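PDB 4QB7: fimbrium subunit Fim1C from Bacteroides vulgatus, which probably forms part of the tip of the fimbrium, a surface filament that mediates cell adhesion and biofilm formation. Local coordinates for residues T169-I174 with E266-I271; K321-T326 with D342-W347. All coordinates share one frame; numbering follows the deposited sequence.

Contact 1: T169-I174 with E266-I271; sequences TQIANI and EALYFI
Tyr269 offers its ring edge to Gln170: the amide nitrogen NE2 lies there in the ring plane, 3.9 Å from CE1, while CG of Gln170 approaches the same CE1 obliquely at 3.6 Å. The amide plane is turned 74° from the ring, and the two side chains run side by side in the same direction. Gln170 CG stands anti to the backbone N (chi1 -166°), and the extended chain beyond it carries OE1 to within 3.4 Å of Ala267 CB. Trp347 meets the ring of Tyr269 and also packs against the Gln170 side chain. A long, partly aliphatic residue suits this place, since its methylene CG packs obliquely on the Tyr269 ring while its amide nitrogen reaches the edge. An alanine here would probably lose the contacts of CG and the amide with Tyr269 and of OE1 with Ala267 CB, leaving a gap between Trp347 and Tyr269.

On the opposite face of the sheet, Phe270 receives Ile171 CG1 at its ring edge, 4.3 Å from CD2, and its ring meets that of Phe319. Ile171 CB packs on Leu268 CB at 4.1 Å, and Thr169 CG2 on Phe270 CB at 3.8 Å; branched and aromatic residues fill this buried, apolar side. The OG1 of Thr169 is satisfied by Lys320 O.

Paired N-H and C=O groups join Thr169 to Phe270 and Ile171 to Leu268. Gln170 and Tyr269 form the non-hydrogen-bonded pair between them. Such regular alternation is that of an antiparallel β-sheet, here within the β-rich fold of the fimbrillin superfamily.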
loop_
_atom_site.group_PDB
_atom_site.type_symbol
_atom_site.label_atom_id
_atom_site.label_comp_id
_atom_site.label_asym_id
_atom_site.label_seq_id
_atom_site.Cartn_x
_atom_site.Cartn_y
_atom_site.Cartn_z
ATOM N N THR A 169 -3.666 1.279 -1.338
ATOM C CA THR A 169 -3.424 2.542 -2.012
ATOM C C THR A 169 -2.018 3.004 -1.603
ATOM O O THR A 169 -1.608 2.829 -0.441
ATOM C CB THR A 169 -4.530 3.578 -1.763
ATOM O OG1 THR A 169 -4.359 4.634 -2.698
ATOM C CG2 THR A 169 -4.528 4.146 -0.372
ATOM N N GLN A 170 -1.265 3.532 -2.558
ATOM C CA GLN A 170 0.049 4.073 -2.240
ATOM C C GLN A 170 0.054 5.608 -2.260
ATOM O O GLN A 170 -0.470 6.202 -3.206
ATOM C CB GLN A 170 1.110 3.562 -3.211
ATOM C CG GLN A 170 2.509 3.833 -2.684
ATOM C CD GLN A 170 3.584 3.576 -3.683
ATOM O OE1 GLN A 170 4.505 4.364 -3.842
ATOM N NE2 GLN A 170 3.536 2.457 -4.352
ATOM N N ILE A 171 0.638 6.242 -1.219
ATOM C CA ILE A 171 0.916 7.685 -1.167
ATOM C C ILE A 171 2.398 7.710 -1.472
ATOM O O ILE A 171 3.213 7.462 -0.568
ATOM C CB ILE A 171 0.498 8.438 0.135
ATOM C CG1 ILE A 171 -0.984 8.208 0.530
ATOM C CG2 ILE A 171 0.818 9.911 0.041
ATOM C CD1 ILE A 171 -2.038 8.124 -0.668
ATOM N N ALA A 172 2.727 7.772 -2.790
ATOM C CA ALA A 172 4.107 7.706 -3.296
ATOM C C ALA A 172 4.947 8.886 -2.821
ATOM O O ALA A 172 6.145 8.723 -2.574
ATOM C CB ALA A 172 4.098 7.663 -4.807
ATOM N N ASN A 173 4.324 10.073 -2.709
ATOM C CA ASN A 173 4.981 11.282 -2.245
ATOM C C ASN A 173 4.007 12.410 -2.015
ATOM O O ASN A 173 2.875 12.377 -2.469
ATOM C CB ASN A 173 6.062 11.752 -3.234
ATOM C CG ASN A 173 7.362 12.087 -2.563
ATOM O OD1 ASN A 173 7.408 12.836 -1.598
ATOM N ND2 ASN A 173 8.441 11.498 -3.028
ATOM N N ILE A 174 4.474 13.406 -1.274
ATOM C CA ILE A 174 3.844 14.691 -1.009
ATOM C C ILE A 174 4.959 15.688 -1.310
ATOM O O ILE A 174 6.011 15.652 -0.667
ATOM C CB ILE A 174 3.194 14.825 0.376
ATOM C CG1 ILE A 174 2.124 13.741 0.560
ATOM C CG2 ILE A 174 2.578 16.218 0.500
ATOM C CD1 ILE A 174 1.635 13.528 1.912
ATOM N N GLU A 266 10.890 5.487 0.371
ATOM C CA GLU A 266 9.784 5.428 1.323
ATOM C C GLU A 266 8.430 5.915 0.740
ATOM O O GLU A 266 8.378 6.877 -0.037
ATOM C CB GLU A 266 10.155 6.193 2.596
ATOM C CG GLU A 266 11.260 5.465 3.355
ATOM C CD GLU A 266 11.961 6.152 4.512
ATOM O OE1 GLU A 266 11.718 7.356 4.767
ATOM O OE2 GLU A 266 12.788 5.470 5.156
ATOM N N ALA A 267 7.348 5.179 1.083
ATOM C CA ALA A 267 5.961 5.450 0.683
ATOM C C ALA A 267 4.998 4.909 1.739
ATOM O O ALA A 267 5.396 4.094 2.569
ATOM C CB ALA A 267 5.663 4.826 -0.667
ATOM N N LEU A 268 3.741 5.372 1.718
ATOM C CA LEU A 268 2.696 4.945 2.655
ATOM C C LEU A 268 1.735 4.038 1.939
ATOM O O LEU A 268 1.401 4.297 0.786
ATOM C CB LEU A 268 1.950 6.166 3.230
ATOM C CG LEU A 268 2.785 7.270 3.905
ATOM C CD1 LEU A 268 1.951 8.478 4.143
ATOM C CD2 LEU A 268 3.365 6.806 5.245
ATOM N N TYR A 269 1.296 2.961 2.604
ATOM C CA TYR A 269 0.379 1.957 2.030
ATOM C C TYR A 269 -0.804 1.794 2.929
ATOM O O TYR A 269 -0.686 1.220 4.013
ATOM C CB TYR A 269 1.076 0.588 1.815
ATOM C CG TYR A 269 2.450 0.682 1.199
ATOM C CD1 TYR A 269 2.612 0.993 -0.146
ATOM C CD2 TYR A 269 3.594 0.479 1.965
ATOM C CE1 TYR A 269 3.880 1.094 -0.721
ATOM C CE2 TYR A 269 4.871 0.551 1.394
ATOM C CZ TYR A 269 5.005 0.873 0.053
ATOM O OH TYR A 269 6.245 1.006 -0.510
ATOM N N PHE A 270 -1.958 2.280 2.477
ATOM C CA PHE A 270 -3.192 2.252 3.270
ATOM C C PHE A 270 -4.260 1.358 2.675
ATOM O O PHE A 270 -4.251 1.157 1.462
ATOM C CB PHE A 270 -3.772 3.685 3.339
ATOM C CG PHE A 270 -3.048 4.651 4.239
ATOM C CD1 PHE A 270 -3.271 4.648 5.610
ATOM C CD2 PHE A 270 -2.153 5.574 3.719
ATOM C CE1 PHE A 270 -2.590 5.539 6.446
ATOM C CE2 PHE A 270 -1.503 6.491 4.552
ATOM C CZ PHE A 270 -1.723 6.464 5.910
ATOM N N ILE A 271 -5.237 0.894 3.524
ATOM C CA ILE A 271 -6.458 0.223 3.078
ATOM C C ILE A 271 -7.173 1.323 2.251
ATOM O O ILE A 271 -7.273 2.474 2.723
ATOM C CB ILE A 271 -7.307 -0.358 4.239
ATOM C CG1 ILE A 271 -6.538 -1.445 5.010
ATOM C CG2 ILE A 271 -8.627 -0.916 3.714
ATOM C CD1 ILE A 271 -7.048 -1.735 6.347
#

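Contact 2: K321-T326 with D342-W347; sequences KGTKHT and DNMEGW
Residues 323-326 and 342-346 run antiparallel, their axes 4.6 Å apart at closest, with hydrogen-bonded pairs at Lys324-Glu345 and Thr326-Asn343 and a further bond from Trp347 N to Gly322 O. Gly322 has a positive phi (68°), which glycine adopts more readily than other residues.

His325 ND1 donates to Asp342 OD1 at 2.7 Å, which accepts through its syn lone pair, the ring and carboxylate planes 44° apart. Thr318 OG1 positions the carboxylate from OD2. Lys320 N donates to NE2; histidine suits this place because one nitrogen donates while the other accepts, consistent with a neutral ring. Met344, present as selenomethionine, lies alongside, and Thr323 CG2 lies over one ring face, offset toward its rim.

On the other face of the sheet from His325 and Met344, Lys324 lays CG over the Trp347 five-membered ring, 4.0 Å from its centroid, a CH-pi contact. The chain bends at chi3 (-90°), and NZ makes a long salt bridge, 3.6 Å, with Glu345 OE2; lysine serves both aliphatic and charged roles. A water joins Lys324 O and Thr326 OG1.

Strands 323-331 and 338-346 form a β-hairpin, flanked beyond 323-331 by the parallel strand 159-178, while Trp347 stacks on His166.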
loop_
_atom_site.group_PDB
_atom_site.type_symbol
_atom_site.label_atom_id
_atom_site.label_comp_id
_atom_site.label_asym_id
_atom_site.label_seq_id
_atom_site.Cartn_x
_atom_site.Cartn_y
_atom_site.Cartn_z
ATOM N N LYS A 321 -7.825 2.169 -4.658
ATOM C CA LYS A 321 -7.202 0.839 -4.683
ATOM C C LYS A 321 -6.371 0.665 -5.946
ATOM O O LYS A 321 -6.827 1.013 -7.038
ATOM C CB LYS A 321 -8.295 -0.232 -4.631
ATOM C CG LYS A 321 -7.808 -1.640 -4.465
ATOM C CD LYS A 321 -8.998 -2.573 -4.228
ATOM C CE LYS A 321 -8.660 -4.036 -4.425
ATOM N NZ LYS A 321 -8.272 -4.315 -5.818
ATOM N N GLY A 322 -5.158 0.160 -5.783
ATOM C CA GLY A 322 -4.258 -0.110 -6.893
ATOM C C GLY A 322 -3.732 1.106 -7.626
ATOM O O GLY A 322 -3.269 0.978 -8.767
ATOM N N THR A 323 -3.772 2.289 -6.969
ATOM C CA THR A 323 -3.277 3.565 -7.495
ATOM C C THR A 323 -2.135 4.071 -6.626
ATOM O O THR A 323 -2.184 3.918 -5.405
ATOM C CB THR A 323 -4.427 4.584 -7.557
ATOM O OG1 THR A 323 -5.463 4.066 -8.371
ATOM C CG2 THR A 323 -4.021 5.911 -8.145
ATOM N N LYS A 324 -1.111 4.666 -7.265
ATOM C CA LYS A 324 -0.006 5.410 -6.645
ATOM C C LYS A 324 -0.389 6.897 -6.692
ATOM O O LYS A 324 -0.504 7.445 -7.790
ATOM C CB LYS A 324 1.348 5.203 -7.379
ATOM C CG LYS A 324 1.963 3.823 -7.267
ATOM C CD LYS A 324 3.469 3.835 -7.558
ATOM C CE LYS A 324 3.825 3.628 -9.010
ATOM N NZ LYS A 324 5.269 3.880 -9.250
ATOM N N HIS A 325 -0.597 7.552 -5.537
ATOM C CA HIS A 325 -0.927 8.990 -5.506
ATOM C C HIS A 325 0.270 9.834 -5.091
ATOM O O HIS A 325 0.955 9.514 -4.109
ATOM C CB HIS A 325 -2.095 9.304 -4.558
ATOM C CG HIS A 325 -3.396 8.638 -4.894
ATOM N ND1 HIS A 325 -4.304 9.227 -5.753
ATOM C CD2 HIS A 325 -3.948 7.509 -4.385
ATOM C CE1 HIS A 325 -5.349 8.415 -5.783
ATOM N NE2 HIS A 325 -5.189 7.382 -4.957
ATOM N N THR A 326 0.537 10.894 -5.860
ATOM C CA THR A 326 1.540 11.914 -5.532
ATOM C C THR A 326 0.796 13.209 -5.414
ATOM O O THR A 326 0.194 13.650 -6.405
ATOM C CB THR A 326 2.683 12.033 -6.565
ATOM O OG1 THR A 326 3.354 10.784 -6.728
ATOM C CG2 THR A 326 3.675 13.152 -6.204
ATOM N N ASP A 342 -3.633 15.987 -7.395
ATOM C CA ASP A 342 -3.507 14.556 -7.153
ATOM C C ASP A 342 -3.007 13.920 -8.440
ATOM O O ASP A 342 -3.773 13.750 -9.390
ATOM C CB ASP A 342 -4.866 13.976 -6.712
ATOM C CG ASP A 342 -4.891 12.553 -6.200
ATOM O OD1 ASP A 342 -3.858 11.860 -6.307
ATOM O OD2 ASP A 342 -5.946 12.131 -5.688
ATOM N N ASN A 343 -1.717 13.644 -8.507
ATOM C CA ASN A 343 -1.151 12.993 -9.680
ATOM C C ASN A 343 -1.219 11.496 -9.466
ATOM O O ASN A 343 -0.624 10.984 -8.507
ATOM C CB ASN A 343 0.273 13.474 -9.935
ATOM C CG ASN A 343 0.352 14.955 -10.201
ATOM O OD1 ASN A 343 1.227 15.637 -9.700
ATOM N ND2 ASN A 343 -0.548 15.489 -11.004
HETATM N N MSE A 344 -1.991 10.794 -10.304
HETATM C CA MSE A 344 -2.179 9.347 -10.112
HETATM C C MSE A 344 -1.497 8.499 -11.188
HETATM O O MSE A 344 -1.374 8.907 -12.332
HETATM C CB MSE A 344 -3.675 9.007 -10.071
HETATM C CG MSE A 344 -4.474 9.869 -9.103
HETATM SE SE MSE A 344 -6.306 9.575 -9.485
HETATM C CE MSE A 344 -7.052 10.960 -8.704
ATOM N N GLU A 345 -1.071 7.320 -10.801
ATOM C CA GLU A 345 -0.437 6.280 -11.620
ATOM C C GLU A 345 -1.028 4.954 -11.263
ATOM O O GLU A 345 -1.413 4.738 -10.111
ATOM C CB GLU A 345 1.060 6.200 -11.321
ATOM C CG GLU A 345 1.998 6.729 -12.381
ATOM C CD GLU A 345 3.447 6.596 -11.942
ATOM O OE1 GLU A 345 3.930 7.497 -11.217
ATOM O OE2 GLU A 345 4.070 5.550 -12.249
ATOM N N GLY A 346 -1.032 4.040 -12.213
ATOM C CA GLY A 346 -1.431 2.671 -11.955
ATOM C C GLY A 346 -0.325 2.058 -11.127
ATOM O O GLY A 346 0.862 2.288 -11.396
ATOM N N TRP A 347 -0.697 1.364 -10.059
ATOM C CA TRP A 347 0.314 0.762 -9.213
ATOM C C TRP A 347 0.665 -0.607 -9.776
ATOM O O TRP A 347 -0.019 -1.609 -9.480
ATOM C CB TRP A 347 -0.172 0.696 -7.772
ATOM C CG TRP A 347 0.862 0.333 -6.752
ATOM C CD1 TRP A 347 2.169 0.000 -6.958
ATOM C CD2 TRP A 347 0.634 0.225 -5.353
ATOM N NE1 TRP A 347 2.771 -0.310 -5.762
ATOM C CE2 TRP A 347 1.850 -0.181 -4.759
ATOM C CE3 TRP A 347 -0.499 0.392 -4.543
ATOM C CZ2 TRP A 347 1.978 -0.367 -3.383
ATOM C CZ3 TRP A 347 -0.379 0.174 -3.184
ATOM C CH2 TRP A 347 0.848 -0.204 -2.617
HETATM O O HOH W 1 2.219 8.853 -8.603
#

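Contact 1 closes before contact 2 opens along the chain, yet their centres lie only 9 Å apart. Both belong to one mixed sheet, in which strand 159-178 pairs with strand 259-270 antiparallel and with strand 323-331 parallel, and the latter pairs in turn with strand 338-346. Probable backbone hydrogen bonds of His325 with Gln170 and Ala172 join the middle strands. Trp347 of contact 2 also reaches the side chains of contact 1. Contact 1 is the buried part and contact 2 the more exposed hairpin near the C-terminus. This hairpin extends the sheet past strand 159-178, so that here the long strand is held on one edge by strand 259-270 and on the other by strand 323-331.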